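NADH kinase POS5 (Saccharomyces cerevisiae, PDB 3AFO) phosphorylates NADH, its preferred substrate, and NAD(+) with ATP in mitochondria, supplying the cell with the reductant NADPH. Local coordinates at residues 56-61 with 156-161; 65-70 with 91-96. All coordinates share one frame; numbering follows the deposited sequence.

In the fold
Strand 43-48 leads into helix 53-69, whose first part supplies 56-61 and whose last part supplies 65-70. The chain then passes through strand 74-76 and helix 79-86 to 91-96, where contact 2 closes a short loop back onto the helix end. After three further strands and two helices it reaches 156-161, which opens with edge strand 156-157 of the parallel sheet, and contact 1 closes the longer loop, which holds contact 2. The contact centres are about 16 Å apart, both contacts use helix 53-69, and H65 CD2 meets H161 CD2 at 4.2 Å. The helix is thus tied to the turn after strand 156-157 and to the connection before strand 101-105, all within the N-terminal kinase region.

Contact 1: residues 56-61 with 156-161; sequences REAMVE and FDFKEH
A58 and F158 make the apolar part of this contact. The methyl CB of A58 sits 3.6 Å from the centroid of the F158 ring and only 10° off its normal, a CH-pi contact over the middle of one face. The A58 backbone O lies 3.2 Å from F158 CZ, and L147 packs against both residues.

The polar part comes from E61 and H161. E61 reaches the F158 ring at its edge, OE1 3.7 Å from F158 CE2, with carboxylate and ring planes 85° apart. Its other oxygen, OE2, approaches CE1 of H161 at 3.6 Å, again at a ring edge. H161 ND1 lies above the F158 face opposite A58, offset toward the rim. The H161 CG stands between backbone N and carbonyl carbon (chi1 73°), folding the ring back so that ND1 donates to F158 O at 2.8 Å. H161 N also donates to F158 O, at 3.0 Å, holding the backbone where helix 161-169 begins, while the ND1 bond, in the imidazole plane, fixes the turn of the ring.

A leucine in place of F158 removes the flat ring and with it the CH-pi contact, and would probably open a gap between the A58 methyl and the H161 imidazole. A buried phenyl ring flanked by methyl and imidazole joins helix 53-69 to the turn after strand 156-157, while the E61 carboxylate may favour positive charge on H161.

Contact 2: residues 65-70 with 91-96; sequences HLHESY and SPLEND
L93 O accepts a hydrogen bond from D96 N at 2.8 Å, closing a beta turn that fixes the backbone from which the L93 side chain reaches H67. The two central residues of the turn, E94 and N95, both have positive phi, in the left-handed region, as in turns of type I' or III'. D96 OD1 accepts from N98 N just beyond, and L93 is paired through its backbone with R99, so the loop before strand 101-105 is organised by its own bonds.

Across the contact the evidence is for van der Waals packing alone. The CD2 methyl of L93 comes within 3.4 Å of H67 CB, a close approach, whereas CD1 remains 4.1 Å from that CB. The same CD2 lies 3.8 Å from H67 O and 4.4 Å from E68 N, which places the methyl against the backbone of the helix as well as the root of the histidine. It approaches the imidazole obliquely, 4.4 Å from H67 CG. The E68 chain lies farther off, its CG 4.9 Å from L93 CD2.

H67 CB points toward the loop, but CG is anti to the carbonyl carbon (chi1 -75°), which carries the imidazole away from L93. There ND1 is hydrogen-bonded to ND1 of H101, the two rings meeting with their planes about 30° apart, and V75 also packs against H67.

The histidine therefore divides its work: its methylene receives a leucine methyl, and its imidazole turns away from L93, to H101 at the start of strand 101-105. With just 115 Å² buried between the segments, this is a small apolar contact at the surface, steadied by polar bonds made on each side of it.

Contact 1: residues 56-61 with 156-161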
# COMPACT_ATOMS: atom_id res chain seq x y z
N ARG A 56 -38.55 -11.16 -2.53
CA ARG A 56 -39.98 -11.22 -2.27
C ARG A 56 -40.50 -12.65 -2.51
O ARG A 56 -41.24 -13.20 -1.70
CB ARG A 56 -40.72 -10.19 -3.12
CG ARG A 56 -42.24 -10.13 -2.90
CD ARG A 56 -42.86 -8.94 -3.66
NE ARG A 56 -44.26 -9.17 -4.03
CZ ARG A 56 -45.09 -8.23 -4.48
NH1 ARG A 56 -44.69 -6.97 -4.61
NH2 ARG A 56 -46.35 -8.56 -4.79
N GLU A 57 -40.06 -13.26 -3.61
CA GLU A 57 -40.39 -14.64 -3.92
C GLU A 57 -39.88 -15.60 -2.85
O GLU A 57 -40.60 -16.52 -2.44
CB GLU A 57 -39.84 -15.04 -5.29
CG GLU A 57 -40.66 -14.47 -6.46
CD GLU A 57 -39.93 -14.53 -7.79
OE1 GLU A 57 -39.08 -15.44 -7.98
OE2 GLU A 57 -40.19 -13.66 -8.65
N ALA A 58 -38.64 -15.39 -2.42
CA ALA A 58 -38.02 -16.22 -1.38
C ALA A 58 -38.75 -16.08 -0.04
O ALA A 58 -38.93 -17.07 0.66
CB ALA A 58 -36.55 -15.88 -1.22
N MET A 59 -39.15 -14.86 0.29
CA MET A 59 -39.88 -14.61 1.54
C MET A 59 -41.20 -15.40 1.58
O MET A 59 -41.50 -16.08 2.56
CB MET A 59 -40.14 -13.13 1.74
CG MET A 59 -40.87 -12.80 3.03
SD MET A 59 -41.13 -11.05 3.23
CE MET A 59 -39.67 -10.67 4.20
N VAL A 60 -41.97 -15.30 0.51
CA VAL A 60 -43.24 -16.02 0.40
C VAL A 60 -43.01 -17.53 0.49
O VAL A 60 -43.72 -18.23 1.22
CB VAL A 60 -43.99 -15.62 -0.89
CG1 VAL A 60 -45.24 -16.48 -1.11
CG2 VAL A 60 -44.37 -14.16 -0.82
N GLU A 61 -41.99 -18.02 -0.21
CA GLU A 61 -41.64 -19.44 -0.20
C GLU A 61 -41.16 -19.90 1.18
O GLU A 61 -41.47 -21.02 1.62
CB GLU A 61 -40.59 -19.71 -1.28
CG GLU A 61 -40.24 -21.18 -1.50
CD GLU A 61 -39.12 -21.38 -2.53
OE1 GLU A 61 -38.88 -20.47 -3.36
OE2 GLU A 61 -38.48 -22.44 -2.50
N PHE A 156 -25.35 -18.85 3.64
CA PHE A 156 -26.22 -19.87 3.05
C PHE A 156 -26.89 -19.42 1.77
O PHE A 156 -27.39 -18.30 1.66
CB PHE A 156 -27.32 -20.29 4.04
CG PHE A 156 -26.79 -20.81 5.34
CD1 PHE A 156 -26.28 -22.09 5.43
CD2 PHE A 156 -26.78 -19.99 6.47
CE1 PHE A 156 -25.76 -22.56 6.63
CE2 PHE A 156 -26.26 -20.45 7.67
CZ PHE A 156 -25.76 -21.74 7.75
N ASP A 157 -26.92 -20.34 0.81
CA ASP A 157 -27.76 -20.21 -0.38
C ASP A 157 -29.19 -20.43 0.08
O ASP A 157 -29.45 -21.35 0.84
CB ASP A 157 -27.37 -21.32 -1.36
CG ASP A 157 -27.93 -21.10 -2.75
OD1 ASP A 157 -29.10 -20.67 -2.91
OD2 ASP A 157 -27.19 -21.40 -3.72
N PHE A 158 -30.12 -19.61 -0.40
CA PHE A 158 -31.54 -19.78 -0.04
C PHE A 158 -32.11 -21.16 -0.38
O PHE A 158 -33.06 -21.61 0.26
CB PHE A 158 -32.43 -18.67 -0.62
CG PHE A 158 -33.91 -18.86 -0.32
CD1 PHE A 158 -34.41 -18.62 0.96
CD2 PHE A 158 -34.78 -19.33 -1.30
CE1 PHE A 158 -35.78 -18.82 1.25
CE2 PHE A 158 -36.14 -19.53 -1.02
CZ PHE A 158 -36.64 -19.28 0.27
N LYS A 159 -31.54 -21.80 -1.41
CA LYS A 159 -31.89 -23.16 -1.81
C LYS A 159 -31.83 -24.14 -0.65
O LYS A 159 -32.60 -25.10 -0.59
CB LYS A 159 -30.97 -23.66 -2.93
CG LYS A 159 -31.53 -23.52 -4.34
CD LYS A 159 -31.39 -22.10 -4.88
CE LYS A 159 -31.45 -22.10 -6.40
NZ LYS A 159 -31.43 -20.72 -6.98
N GLU A 160 -30.90 -23.90 0.27
CA GLU A 160 -30.65 -24.79 1.41
C GLU A 160 -31.61 -24.53 2.58
O GLU A 160 -31.42 -25.10 3.65
CB GLU A 160 -29.22 -24.66 1.94
CG GLU A 160 -28.12 -24.26 0.94
CD GLU A 160 -26.74 -24.14 1.62
OE1 GLU A 160 -26.34 -25.10 2.32
OE2 GLU A 160 -26.07 -23.10 1.46
N HIS A 161 -32.62 -23.67 2.40
CA HIS A 161 -33.38 -23.14 3.55
C HIS A 161 -34.09 -24.15 4.45
O HIS A 161 -34.12 -23.97 5.67
CB HIS A 161 -34.33 -22.00 3.13
CG HIS A 161 -35.54 -22.46 2.37
ND1 HIS A 161 -35.57 -22.52 0.99
CD2 HIS A 161 -36.76 -22.86 2.79
CE1 HIS A 161 -36.76 -22.94 0.60
NE2 HIS A 161 -37.50 -23.16 1.67

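Contact 2: residues 65-70 with 91-96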
# COMPACT_ATOMS: atom_id res chain seq x y z
N HIS A 65 -43.22 -22.50 3.74
CA HIS A 65 -42.55 -23.63 4.38
C HIS A 65 -42.73 -23.66 5.91
O HIS A 65 -43.01 -24.72 6.48
CB HIS A 65 -41.07 -23.67 4.01
CG HIS A 65 -40.28 -24.69 4.77
ND1 HIS A 65 -40.51 -26.04 4.66
CD2 HIS A 65 -39.27 -24.55 5.66
CE1 HIS A 65 -39.67 -26.69 5.44
NE2 HIS A 65 -38.90 -25.81 6.06
N LEU A 66 -42.54 -22.53 6.57
CA LEU A 66 -42.71 -22.46 8.03
C LEU A 66 -44.14 -22.82 8.44
O LEU A 66 -44.36 -23.60 9.37
CB LEU A 66 -42.33 -21.07 8.56
CG LEU A 66 -40.88 -20.63 8.30
CD1 LEU A 66 -40.65 -19.22 8.82
CD2 LEU A 66 -39.90 -21.63 8.93
N HIS A 67 -45.11 -22.25 7.71
CA HIS A 67 -46.52 -22.47 7.99
C HIS A 67 -46.95 -23.90 7.71
O HIS A 67 -47.83 -24.42 8.38
CB HIS A 67 -47.39 -21.50 7.22
CG HIS A 67 -47.37 -20.11 7.77
ND1 HIS A 67 -47.90 -19.04 7.09
CD2 HIS A 67 -46.87 -19.61 8.92
CE1 HIS A 67 -47.75 -17.94 7.81
NE2 HIS A 67 -47.12 -18.26 8.93
N GLU A 68 -46.34 -24.51 6.70
CA GLU A 68 -46.61 -25.92 6.40
C GLU A 68 -45.97 -26.86 7.42
O GLU A 68 -46.60 -27.80 7.87
CB GLU A 68 -46.14 -26.27 4.98
CG GLU A 68 -47.08 -25.82 3.87
CD GLU A 68 -46.51 -26.03 2.47
OE1 GLU A 68 -45.44 -26.67 2.33
OE2 GLU A 68 -47.14 -25.56 1.49
N SER A 69 -44.72 -26.59 7.81
CA SER A 69 -43.92 -27.59 8.53
C SER A 69 -43.75 -27.38 10.03
O SER A 69 -43.45 -28.33 10.75
CB SER A 69 -42.54 -27.75 7.89
OG SER A 69 -42.62 -28.49 6.70
N TYR A 70 -43.91 -26.14 10.48
CA TYR A 70 -43.73 -25.77 11.88
C TYR A 70 -44.94 -24.98 12.41
O TYR A 70 -44.89 -23.76 12.47
CB TYR A 70 -42.44 -24.95 12.06
CG TYR A 70 -41.22 -25.66 11.54
CD1 TYR A 70 -40.51 -26.55 12.35
CD2 TYR A 70 -40.78 -25.46 10.24
CE1 TYR A 70 -39.41 -27.22 11.88
CE2 TYR A 70 -39.67 -26.13 9.75
CZ TYR A 70 -38.99 -27.00 10.57
OH TYR A 70 -37.88 -27.66 10.09
N SER A 91 -53.10 -19.54 -1.71
CA SER A 91 -53.87 -20.59 -1.07
C SER A 91 -53.77 -20.45 0.45
O SER A 91 -52.79 -19.89 0.95
CB SER A 91 -53.38 -21.98 -1.51
OG SER A 91 -51.99 -22.11 -1.28
N PRO A 92 -54.77 -20.95 1.19
CA PRO A 92 -54.68 -20.93 2.65
C PRO A 92 -53.94 -22.18 3.12
O PRO A 92 -53.51 -22.98 2.29
CB PRO A 92 -56.14 -21.00 3.07
CG PRO A 92 -56.74 -21.91 2.05
CD PRO A 92 -56.03 -21.59 0.74
N LEU A 93 -53.79 -22.36 4.43
CA LEU A 93 -53.10 -23.54 4.95
C LEU A 93 -53.94 -24.79 4.79
O LEU A 93 -55.15 -24.78 5.08
CB LEU A 93 -52.72 -23.34 6.42
CG LEU A 93 -51.60 -22.34 6.70
CD1 LEU A 93 -51.36 -22.21 8.19
CD2 LEU A 93 -50.33 -22.79 5.98
N GLU A 94 -53.30 -25.87 4.32
CA GLU A 94 -53.92 -27.20 4.25
C GLU A 94 -55.26 -27.15 3.53
O GLU A 94 -56.21 -27.85 3.90
CB GLU A 94 -54.11 -27.78 5.66
CG GLU A 94 -52.83 -28.08 6.41
CD GLU A 94 -52.40 -29.53 6.30
OE1 GLU A 94 -51.18 -29.77 6.13
OE2 GLU A 94 -53.27 -30.42 6.39
N ASN A 95 -55.33 -26.28 2.52
CA ASN A 95 -56.53 -26.11 1.71
C ASN A 95 -57.80 -25.69 2.50
O ASN A 95 -58.92 -25.78 1.99
CB ASN A 95 -56.77 -27.38 0.88
CG ASN A 95 -57.74 -27.15 -0.25
OD1 ASN A 95 -57.72 -26.10 -0.91
ND2 ASN A 95 -58.61 -28.12 -0.49
N ASP A 96 -57.60 -25.22 3.73
CA ASP A 96 -58.69 -24.84 4.61
C ASP A 96 -58.83 -23.32 4.66
O ASP A 96 -57.98 -22.64 5.23
CB ASP A 96 -58.42 -25.39 6.02
CG ASP A 96 -59.58 -25.15 6.99
OD1 ASP A 96 -60.47 -24.31 6.73
OD2 ASP A 96 -59.58 -25.81 8.05